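Local structure of Bse634I restriction endonuclease (Geobacillus stearothermophilus, 1KNV) at residues N7-E12 with L30-H35; E45-L50 with G76-V81; S218-L223 with A232-Y237. The protein acts as a type II restriction endonuclease, probably cleaving DNA with the help of bound metal ions. All coordinates share one frame; numbering follows the deposited sequence.

Contact 1. Residues N7-E12 with L30-H35; sequences NSNCVE and LIELYH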
loop_
_atom_site.group_PDB
_atom_site.type_symbol
_atom_site.label_atom_id
_atom_site.label_comp_id
_atom_site.label_asym_id
_atom_site.label_seq_id
_atom_site.Cartn_x
_atom_site.Cartn_y
_atom_site.Cartn_z
ATOM N N ASN B 7 -2.232 -61.685 -20.551
ATOM C CA ASN B 7 -1.018 -61.119 -21.106
ATOM C C ASN B 7 -0.879 -59.593 -20.950
ATOM O O ASN B 7 0.057 -58.995 -21.488
ATOM C CB ASN B 7 -0.964 -61.433 -22.581
ATOM C CG ASN B 7 0.424 -61.625 -23.063
ATOM O OD1 ASN B 7 1.085 -62.608 -22.743
ATOM N ND2 ASN B 7 0.903 -60.678 -23.853
ATOM N N SER B 8 -1.803 -58.939 -20.256
ATOM C CA SER B 8 -1.688 -57.491 -20.095
ATOM C C SER B 8 -0.621 -57.175 -19.060
ATOM O O SER B 8 -0.291 -58.009 -18.212
ATOM C CB SER B 8 -3.016 -56.855 -19.667
ATOM O OG SER B 8 -2.836 -55.463 -19.466
ATOM N N ASN B 9 -0.063 -55.974 -19.161
ATOM C CA ASN B 9 0.966 -55.508 -18.238
ATOM C C ASN B 9 0.438 -54.340 -17.414
ATOM O O ASN B 9 1.201 -53.629 -16.758
ATOM C CB ASN B 9 2.209 -55.073 -19.017
ATOM C CG ASN B 9 2.993 -56.246 -19.551
ATOM O OD1 ASN B 9 3.680 -56.140 -20.563
ATOM N ND2 ASN B 9 2.903 -57.378 -18.861
ATOM N N CYS B 10 -0.877 -54.151 -17.452
ATOM C CA CYS B 10 -1.517 -53.066 -16.724
ATOM C C CYS B 10 -1.702 -53.429 -15.259
ATOM O O CYS B 10 -2.401 -52.736 -14.522
ATOM C CB CYS B 10 -2.864 -52.731 -17.356
ATOM S SG CYS B 10 -4.065 -54.042 -17.225
ATOM N N VAL B 11 -1.079 -54.534 -14.858
ATOM C CA VAL B 11 -1.105 -55.025 -13.481
ATOM C C VAL B 11 0.189 -55.810 -13.291
ATOM O O VAL B 11 0.695 -56.420 -14.233
ATOM C CB VAL B 11 -2.323 -55.952 -13.192
ATOM C CG1 VAL B 11 -3.616 -55.166 -13.300
ATOM C CG2 VAL B 11 -2.333 -57.132 -14.150
ATOM N N GLU B 12 0.732 -55.785 -12.082
ATOM C CA GLU B 12 1.983 -56.475 -11.800
ATOM C C GLU B 12 1.965 -57.108 -10.415
ATOM O O GLU B 12 1.368 -56.563 -9.485
ATOM C CB GLU B 12 3.139 -55.477 -11.926
ATOM C CG GLU B 12 4.434 -55.859 -11.245
ATOM C CD GLU B 12 5.524 -54.832 -11.493
ATOM O OE1 GLU B 12 5.216 -53.623 -11.488
ATOM O OE2 GLU B 12 6.693 -55.232 -11.684
ATOM N N LEU B 30 -2.525 -47.261 -20.358
ATOM C CA LEU B 30 -2.714 -46.208 -21.356
ATOM C C LEU B 30 -2.158 -46.585 -22.718
ATOM O O LEU B 30 -2.838 -46.455 -23.735
ATOM C CB LEU B 30 -2.056 -44.909 -20.891
ATOM C CG LEU B 30 -2.790 -44.136 -19.801
ATOM C CD1 LEU B 30 -1.916 -43.019 -19.307
ATOM C CD2 LEU B 30 -4.085 -43.586 -20.345
ATOM N N ILE B 31 -0.915 -47.042 -22.730
ATOM C CA ILE B 31 -0.260 -47.428 -23.968
ATOM C C ILE B 31 -1.002 -48.571 -24.655
ATOM O O ILE B 31 -1.269 -48.518 -25.856
ATOM C CB ILE B 31 1.192 -47.845 -23.695
ATOM C CG1 ILE B 31 1.926 -46.699 -23.002
ATOM C CG2 ILE B 31 1.883 -48.204 -24.997
ATOM C CD1 ILE B 31 3.332 -47.030 -22.641
ATOM N N GLU B 32 -1.333 -49.597 -23.875
ATOM C CA GLU B 32 -2.046 -50.761 -24.378
ATOM C C GLU B 32 -3.383 -50.391 -24.998
ATOM O O GLU B 32 -3.815 -51.031 -25.953
ATOM C CB GLU B 32 -2.262 -51.785 -23.247
ATOM C CG GLU B 32 -1.062 -52.706 -23.015
ATOM C CD GLU B 32 -1.204 -53.529 -21.745
ATOM O OE1 GLU B 32 -2.356 -53.854 -21.383
ATOM O OE2 GLU B 32 -0.165 -53.849 -21.127
ATOM N N LEU B 33 -4.036 -49.366 -24.469
ATOM C CA LEU B 33 -5.336 -48.987 -25.008
ATOM C C LEU B 33 -5.269 -47.795 -25.962
ATOM O O LEU B 33 -6.277 -47.421 -26.557
ATOM C CB LEU B 33 -6.318 -48.686 -23.888
ATOM C CG LEU B 33 -6.695 -49.817 -22.957
ATOM C CD1 LEU B 33 -7.724 -49.343 -21.945
ATOM C CD2 LEU B 33 -7.235 -50.925 -23.806
ATOM N N TYR B 34 -4.084 -47.217 -26.139
ATOM C CA TYR B 34 -3.943 -46.091 -27.059
ATOM C C TYR B 34 -2.736 -46.193 -27.989
ATOM O O TYR B 34 -1.955 -45.255 -28.133
ATOM C CB TYR B 34 -3.917 -44.769 -26.293
ATOM C CG TYR B 34 -5.180 -44.537 -25.487
ATOM C CD1 TYR B 34 -5.252 -44.901 -24.149
ATOM C CD2 TYR B 34 -6.310 -43.993 -26.076
ATOM C CE1 TYR B 34 -6.424 -44.731 -23.417
ATOM C CE2 TYR B 34 -7.484 -43.825 -25.355
ATOM C CZ TYR B 34 -7.525 -44.199 -24.030
ATOM O OH TYR B 34 -8.686 -44.043 -23.307
ATOM N N HIS B 35 -2.617 -47.343 -28.643
ATOM C CA HIS B 35 -1.544 -47.596 -29.591
ATOM C C HIS B 35 -1.764 -46.817 -30.873
ATOM O O HIS B 35 -0.814 -46.575 -31.607
ATOM C CB HIS B 35 -1.479 -49.083 -29.962
ATOM C CG HIS B 35 -0.652 -49.915 -29.034
ATOM N ND1 HIS B 35 -1.172 -50.530 -27.913
ATOM C CD2 HIS B 35 0.656 -50.265 -29.078
ATOM C CE1 HIS B 35 -0.223 -51.225 -27.311
ATOM N NE2 HIS B 35 0.898 -51.082 -27.998
#
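Glu-32 points its carboxylate at the chain around Ser-8 and Asn-9, and each oxygen meets a different donor, a small worked example of how one acidic side chain can pin an otherwise irregular N-terminal segment. The carboxylate stands at the end of a nearly straight arm: CG lies beside the backbone N, and the chain beyond it is extended (chi2 170°), which carries the charge well clear of the helix that bears it. The firmer bond is from Asn-9 N to Glu-32 OE2, 2.9 Å long with an N-H...O angle of 154°, and it uses the syn lone pair of that oxygen. Asn-9 CB lies close to the same OE2, at 3.4 Å. The other oxygen, Glu-32 OE1, faces Ser-8 OG at 2.5 Å; the hydroxyl is uncomfortably close to a neighbour in the model, so the exact length is doubtful. Glu-32 OE1 has a second partner in Tyr-53 OH of helix 43-60, which would probably help to stabilise the negative charge. The same tyrosine hydroxyl is also hydrogen-bonded to Ser-8 OG, as far as the place of that atom can be trusted. On the opposing segment, Ser-8 OG also accepts a hydrogen bond from Cys-10 N at 3.1 Å, subject to the same doubt; the turn so formed just before strand 11-16 is an ST turn.

Contact 2. Residues E45-L50 with G76-V81; sequences ENLDKL and GTWFEV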
loop_
_atom_site.group_PDB
_atom_site.type_symbol
_atom_site.label_atom_id
_atom_site.label_comp_id
_atom_site.label_asym_id
_atom_site.label_seq_id
_atom_site.Cartn_x
_atom_site.Cartn_y
_atom_site.Cartn_z
ATOM N N GLU B 45 -15.817 -41.465 -19.554
ATOM C CA GLU B 45 -15.951 -42.706 -20.314
ATOM C C GLU B 45 -14.586 -43.349 -20.590
ATOM O O GLU B 45 -14.431 -44.566 -20.465
ATOM C CB GLU B 45 -16.707 -42.455 -21.625
ATOM C CG GLU B 45 -18.247 -42.518 -21.508
ATOM C CD GLU B 45 -18.972 -42.131 -22.806
ATOM O OE1 GLU B 45 -18.520 -42.545 -23.898
ATOM O OE2 GLU B 45 -20.000 -41.420 -22.738
ATOM N N ASN B 46 -13.597 -42.539 -20.958
ATOM C CA ASN B 46 -12.251 -43.052 -21.209
ATOM C C ASN B 46 -11.649 -43.624 -19.929
ATOM O O ASN B 46 -10.917 -44.618 -19.962
ATOM C CB ASN B 46 -11.360 -41.932 -21.744
ATOM C CG ASN B 46 -11.517 -41.743 -23.219
ATOM O OD1 ASN B 46 -10.863 -42.397 -24.019
ATOM N ND2 ASN B 46 -12.420 -40.853 -23.604
ATOM N N LEU B 47 -11.986 -43.005 -18.808
ATOM C CA LEU B 47 -11.457 -43.437 -17.520
ATOM C C LEU B 47 -12.110 -44.745 -17.076
ATOM O O LEU B 47 -11.420 -45.659 -16.626
ATOM C CB LEU B 47 -11.676 -42.360 -16.461
ATOM C CG LEU B 47 -10.898 -41.052 -16.614
ATOM C CD1 LEU B 47 -11.395 -40.011 -15.614
ATOM C CD2 LEU B 47 -9.431 -41.373 -16.430
ATOM N N ASP B 48 -13.433 -44.836 -17.238
ATOM C CA ASP B 48 -14.181 -46.044 -16.880
ATOM C C ASP B 48 -13.661 -47.201 -17.719
ATOM O O ASP B 48 -13.459 -48.293 -17.207
ATOM C CB ASP B 48 -15.677 -45.875 -17.117
ATOM C CG ASP B 48 -16.306 -44.927 -16.130
ATOM O OD1 ASP B 48 -15.676 -44.673 -15.074
ATOM O OD2 ASP B 48 -17.422 -44.443 -16.411
ATOM N N LYS B 49 -13.414 -46.944 -19.001
ATOM C CA LYS B 49 -12.897 -47.957 -19.918
ATOM C C LYS B 49 -11.569 -48.500 -19.433
ATOM O O LYS B 49 -11.370 -49.712 -19.369
ATOM C CB LYS B 49 -12.726 -47.352 -21.304
ATOM C CG LYS B 49 -11.698 -48.039 -22.175
ATOM C CD LYS B 49 -11.496 -47.237 -23.448
ATOM C CE LYS B 49 -10.408 -47.818 -24.327
ATOM N NZ LYS B 49 -10.178 -46.940 -25.515
ATOM N N LEU B 50 -10.655 -47.590 -19.111
ATOM C CA LEU B 50 -9.347 -47.970 -18.612
ATOM C C LEU B 50 -9.526 -48.800 -17.344
ATOM O O LEU B 50 -8.885 -49.837 -17.179
ATOM C CB LEU B 50 -8.507 -46.715 -18.323
ATOM C CG LEU B 50 -7.855 -46.039 -19.539
ATOM C CD1 LEU B 50 -7.540 -44.592 -19.247
ATOM C CD2 LEU B 50 -6.587 -46.786 -19.905
ATOM N N GLY B 76 -6.805 -41.018 -11.210
ATOM C CA GLY B 76 -6.217 -39.696 -11.063
ATOM C C GLY B 76 -4.974 -39.592 -11.927
ATOM O O GLY B 76 -4.790 -38.613 -12.647
ATOM N N THR B 77 -4.118 -40.608 -11.862
ATOM C CA THR B 77 -2.903 -40.628 -12.666
ATOM C C THR B 77 -3.250 -40.605 -14.147
ATOM O O THR B 77 -2.552 -39.977 -14.948
ATOM C CB THR B 77 -2.086 -41.866 -12.379
ATOM O OG1 THR B 77 -1.665 -41.842 -11.011
ATOM C CG2 THR B 77 -0.872 -41.922 -13.291
ATOM N N TRP B 78 -4.327 -41.296 -14.516
ATOM C CA TRP B 78 -4.765 -41.321 -15.904
ATOM C C TRP B 78 -5.285 -39.938 -16.291
ATOM O O TRP B 78 -4.977 -39.427 -17.369
ATOM C CB TRP B 78 -5.874 -42.363 -16.121
ATOM C CG TRP B 78 -5.391 -43.786 -16.124
ATOM C CD1 TRP B 78 -4.172 -44.244 -16.553
ATOM C CD2 TRP B 78 -6.130 -44.939 -15.717
ATOM N NE1 TRP B 78 -4.111 -45.609 -16.435
ATOM C CE2 TRP B 78 -5.300 -46.061 -15.925
ATOM C CE3 TRP B 78 -7.416 -45.133 -15.194
ATOM C CZ2 TRP B 78 -5.716 -47.359 -15.628
ATOM C CZ3 TRP B 78 -7.828 -46.422 -14.897
ATOM C CH2 TRP B 78 -6.980 -47.519 -15.115
ATOM N N PHE B 79 -6.070 -39.330 -15.409
ATOM C CA PHE B 79 -6.614 -38.009 -15.683
ATOM C C PHE B 79 -5.494 -37.000 -15.893
ATOM O O PHE B 79 -5.577 -36.141 -16.768
ATOM C CB PHE B 79 -7.491 -37.554 -14.528
ATOM C CG PHE B 79 -8.102 -36.216 -14.746
ATOM C CD1 PHE B 79 -9.055 -36.034 -15.740
ATOM C CD2 PHE B 79 -7.723 -35.129 -13.965
ATOM C CE1 PHE B 79 -9.630 -34.787 -15.957
ATOM C CE2 PHE B 79 -8.287 -33.877 -14.169
ATOM C CZ PHE B 79 -9.246 -33.706 -15.171
ATOM N N GLU B 80 -4.452 -37.108 -15.073
ATOM C CA GLU B 80 -3.293 -36.230 -15.150
ATOM C C GLU B 80 -2.625 -36.376 -16.508
ATOM O O GLU B 80 -2.207 -35.384 -17.117
ATOM C CB GLU B 80 -2.290 -36.580 -14.041
ATOM C CG GLU B 80 -2.611 -35.972 -12.671
ATOM C CD GLU B 80 -1.944 -36.711 -11.512
ATOM O OE1 GLU B 80 -0.782 -37.134 -11.664
ATOM O OE2 GLU B 80 -2.574 -36.859 -10.440
ATOM N N VAL B 81 -2.520 -37.616 -16.982
ATOM C CA VAL B 81 -1.907 -37.871 -18.282
ATOM C C VAL B 81 -2.791 -37.293 -19.385
ATOM O O VAL B 81 -2.293 -36.692 -20.338
ATOM C CB VAL B 81 -1.700 -39.383 -18.536
ATOM C CG1 VAL B 81 -1.186 -39.609 -19.951
ATOM C CG2 VAL B 81 -0.712 -39.942 -17.531
#
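Trp-78 meets Leu-47 and Leu-50 where helices 43-60 and 68-93 pack, and it illustrates how one large aromatic group can fill the space between two helices. The axes of segments 45-50 and 76-81 approach to 10.4 Å, and their N-to-C directions differ by 134°, nearer antiparallel than parallel. The side chain starts with CB, which touches Leu-47 CD2 at 3.7 Å. Its first torsion (chi1 -74°) sets CG beside the backbone N and swings the indole toward Leu-50. There Trp-78 CG lies 3.9 Å from Leu-50 CD1, and the ring-fusion atom CD2 is 3.8 Å from the same methyl. Farther out, Trp-78 CZ3 comes to 3.5 Å from Leu-50 CB, and at the far rim Trp-78 CH2 reaches the backbone, 3.6 Å from Leu-50 O. Leu-50 CB thus sits over one face of the six-membered ring, 12° off its normal, in a CH-pi contact. The pyrrole N-H is used elsewhere: Trp-78 NE1 bonds to Pro-26 O, so the ring is tied by its polar atom while its carbon surface packs. With an alanine in place of Trp-78 the indole is gone, and Leu-50 is likely to face a gap while Pro-26 O loses its N-H donor. The Phe-79 side chain comes within about 4 Å of that of Leu-197, a calcium-binding residue of this protein whose ion is absent from this chain. The side-chain contacts between the segments are apolar, which implies that close fit and dispersion act here, while Asp-48 and Arg-75 add a salt bridge between the same helices.

Contact 3. Residues S218-L223 with A232-Y237; sequences SLFAHL and AEFKYY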
loop_
_atom_site.group_PDB
_atom_site.type_symbol
_atom_site.label_atom_id
_atom_site.label_comp_id
_atom_site.label_asym_id
_atom_site.label_seq_id
_atom_site.Cartn_x
_atom_site.Cartn_y
_atom_site.Cartn_z
ATOM N N SER B 218 -1.509 -13.611 -4.267
ATOM C CA SER B 218 -0.870 -12.660 -3.376
ATOM C C SER B 218 0.649 -12.729 -3.560
ATOM O O SER B 218 1.344 -11.709 -3.480
ATOM C CB SER B 218 -1.259 -12.944 -1.924
ATOM O OG SER B 218 -0.834 -14.228 -1.503
ATOM N N LEU B 219 1.159 -13.930 -3.832
ATOM C CA LEU B 219 2.590 -14.115 -4.044
ATOM C C LEU B 219 3.013 -13.288 -5.256
ATOM O O LEU B 219 4.049 -12.612 -5.236
ATOM C CB LEU B 219 2.912 -15.589 -4.301
ATOM C CG LEU B 219 4.391 -15.974 -4.444
ATOM C CD1 LEU B 219 5.070 -15.898 -3.084
ATOM C CD2 LEU B 219 4.515 -17.390 -5.000
ATOM N N PHE B 220 2.198 -13.347 -6.306
ATOM C CA PHE B 220 2.464 -12.617 -7.541
ATOM C C PHE B 220 2.342 -11.114 -7.300
ATOM O O PHE B 220 3.112 -10.325 -7.839
ATOM C CB PHE B 220 1.470 -13.049 -8.628
ATOM C CG PHE B 220 1.872 -12.645 -10.026
ATOM C CD1 PHE B 220 2.817 -13.381 -10.737
ATOM C CD2 PHE B 220 1.287 -11.537 -10.643
ATOM C CE1 PHE B 220 3.168 -13.023 -12.044
ATOM C CE2 PHE B 220 1.634 -11.174 -11.943
ATOM C CZ PHE B 220 2.573 -11.917 -12.646
ATOM N N ALA B 221 1.377 -10.727 -6.473
ATOM C CA ALA B 221 1.148 -9.319 -6.163
ATOM C C ALA B 221 2.392 -8.792 -5.426
ATOM O O ALA B 221 2.788 -7.635 -5.595
ATOM C CB ALA B 221 -0.082 -9.175 -5.288
ATOM N N HIS B 222 2.993 -9.640 -4.596
ATOM C CA HIS B 222 4.197 -9.259 -3.872
ATOM C C HIS B 222 5.306 -9.034 -4.898
ATOM O O HIS B 222 6.038 -8.054 -4.825
ATOM C CB HIS B 222 4.617 -10.358 -2.886
ATOM C CG HIS B 222 5.926 -10.090 -2.209
ATOM N ND1 HIS B 222 7.137 -10.484 -2.737
ATOM C CD2 HIS B 222 6.219 -9.416 -1.065
ATOM C CE1 HIS B 222 8.121 -10.068 -1.952
ATOM N NE2 HIS B 222 7.582 -9.417 -0.933
ATOM N N LEU B 223 5.427 -9.940 -5.863
ATOM C CA LEU B 223 6.443 -9.781 -6.891
ATOM C C LEU B 223 6.228 -8.512 -7.715
ATOM O O LEU B 223 7.197 -7.881 -8.121
ATOM C CB LEU B 223 6.475 -11.002 -7.801
ATOM C CG LEU B 223 7.060 -12.237 -7.127
ATOM C CD1 LEU B 223 7.061 -13.394 -8.112
ATOM C CD2 LEU B 223 8.488 -11.915 -6.644
ATOM N N ALA B 232 1.982 -6.507 -14.886
ATOM C CA ALA B 232 2.155 -7.951 -14.870
ATOM C C ALA B 232 0.819 -8.509 -14.380
ATOM O O ALA B 232 0.195 -7.938 -13.486
ATOM C CB ALA B 232 3.267 -8.336 -13.924
ATOM N N GLU B 233 0.377 -9.612 -14.972
ATOM C CA GLU B 233 -0.890 -10.240 -14.605
ATOM C C GLU B 233 -0.782 -11.736 -14.383
ATOM O O GLU B 233 -0.107 -12.436 -15.135
ATOM C CB GLU B 233 -1.926 -10.040 -15.706
ATOM C CG GLU B 233 -2.695 -8.749 -15.669
ATOM C CD GLU B 233 -3.813 -8.753 -16.691
ATOM O OE1 GLU B 233 -3.517 -8.692 -17.913
ATOM O OE2 GLU B 233 -4.990 -8.838 -16.266
ATOM N N PHE B 234 -1.453 -12.225 -13.350
ATOM C CA PHE B 234 -1.478 -13.650 -13.091
ATOM C C PHE B 234 -2.894 -14.027 -12.702
ATOM O O PHE B 234 -3.430 -13.497 -11.729
ATOM C CB PHE B 234 -0.550 -14.045 -11.961
ATOM C CG PHE B 234 -0.617 -15.503 -11.631
ATOM C CD1 PHE B 234 -0.060 -16.445 -12.483
ATOM C CD2 PHE B 234 -1.275 -15.937 -10.487
ATOM C CE1 PHE B 234 -0.156 -17.799 -12.203
ATOM C CE2 PHE B 234 -1.378 -17.291 -10.192
ATOM C CZ PHE B 234 -0.818 -18.223 -11.051
ATOM N N LYS B 235 -3.494 -14.933 -13.469
ATOM C CA LYS B 235 -4.853 -15.388 -13.210
ATOM C C LYS B 235 -4.831 -16.825 -12.707
ATOM O O LYS B 235 -4.003 -17.626 -13.124
ATOM C CB LYS B 235 -5.671 -15.331 -14.489
ATOM C CG LYS B 235 -5.795 -13.958 -15.095
ATOM C CD LYS B 235 -6.930 -13.189 -14.464
ATOM C CE LYS B 235 -7.146 -11.856 -15.168
ATOM N NZ LYS B 235 -5.981 -10.942 -14.969
ATOM N N TYR B 236 -5.753 -17.151 -11.817
ATOM C CA TYR B 236 -5.840 -18.498 -11.294
ATOM C C TYR B 236 -7.233 -19.034 -11.570
ATOM O O TYR B 236 -8.228 -18.349 -11.336
ATOM C CB TYR B 236 -5.543 -18.507 -9.797
ATOM C CG TYR B 236 -5.639 -19.882 -9.192
ATOM C CD1 TYR B 236 -6.785 -20.279 -8.506
ATOM C CD2 TYR B 236 -4.606 -20.809 -9.350
ATOM C CE1 TYR B 236 -6.907 -21.570 -7.992
ATOM C CE2 TYR B 236 -4.719 -22.100 -8.845
ATOM C CZ TYR B 236 -5.873 -22.476 -8.167
ATOM O OH TYR B 236 -6.005 -23.761 -7.677
ATOM N N TYR B 237 -7.297 -20.261 -12.074
ATOM C CA TYR B 237 -8.571 -20.891 -12.422
ATOM C C TYR B 237 -8.815 -22.251 -11.772
ATOM O O TYR B 237 -7.895 -22.929 -11.315
ATOM C CB TYR B 237 -8.659 -21.090 -13.933
ATOM C CG TYR B 237 -8.522 -19.831 -14.739
ATOM C CD1 TYR B 237 -9.629 -19.033 -15.011
ATOM C CD2 TYR B 237 -7.281 -19.427 -15.218
ATOM C CE1 TYR B 237 -9.502 -17.860 -15.748
ATOM C CE2 TYR B 237 -7.140 -18.262 -15.950
ATOM C CZ TYR B 237 -8.253 -17.483 -16.213
ATOM O OH TYR B 237 -8.114 -16.339 -16.956
#
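Phe-220, with the largest buried surface in this contact, presents one ring face to the CB of Phe-234. That carbon stands over the centre of the ring, 3.4 Å from the centroid and 12° off the normal, a close CH-pi contact that shows how a beta carbon, and not just a ring, can lie over an aromatic face. Two conformers of Phe-220 were modelled, and the description holds for one of them. In it the first torsion (chi1 -165°) throws the ring off the helix toward the opposing segment. The two phenyl rings meet obliquely: their centroids are 5.5 Å apart and the planes lie at 33°, because beyond CB the Phe-234 ring turns away, to pack on Leu-216 and Leu-191. The motif here is a beta-alpha-beta unit: strand 191-198, helix 203-227 and strand 235-240, the two strands parallel and adjacent in the central mixed sheet, with residues 232-234 leading into the second of them. Phe-220 packs the crossover helix on these lead-in residues. Ala-232 CB meets the outer part of the ring, 3.8 Å from Phe-220 CE2, while the carbonyl carbon of Ala-232 lies at the ring edge, near the plane. Phe-220 CE2 also comes to 3.5 Å from Glu-233 C, so backbone as well as side chain packs on the ring. Trp-188 meets Phe-220 too, its ring inclined to the phenyl. The Glu-233 side chain heads elsewhere, its OE2 joined in a salt bridge 2.7 Å long to Lys-235 NZ.

From the N terminus, contact 1 is the first to close a loop, drawing the start of the chain onto helix 26-33 across the hairpin of strands 11-16 and 19-24. Contact 2 then closes the helix-loop-helix connection running from 50 to 76. The two touch directly: Leu-33 packs on Leu-50, Leu-30 on Trp-78 and Val-81, and Tyr-34 OH is probably hydrogen-bonded to Asn-46 OD1, so three helices form one cluster. Contact 3, on the opposite side of the chain's centre from the first two, closes the short link from helix 203-227 to strand 235-240, with nearest atoms about 11 Å from contact 2. All three run in series; none nests or crosses. The first two tie the N-terminal helices, the third the sheet-bearing core.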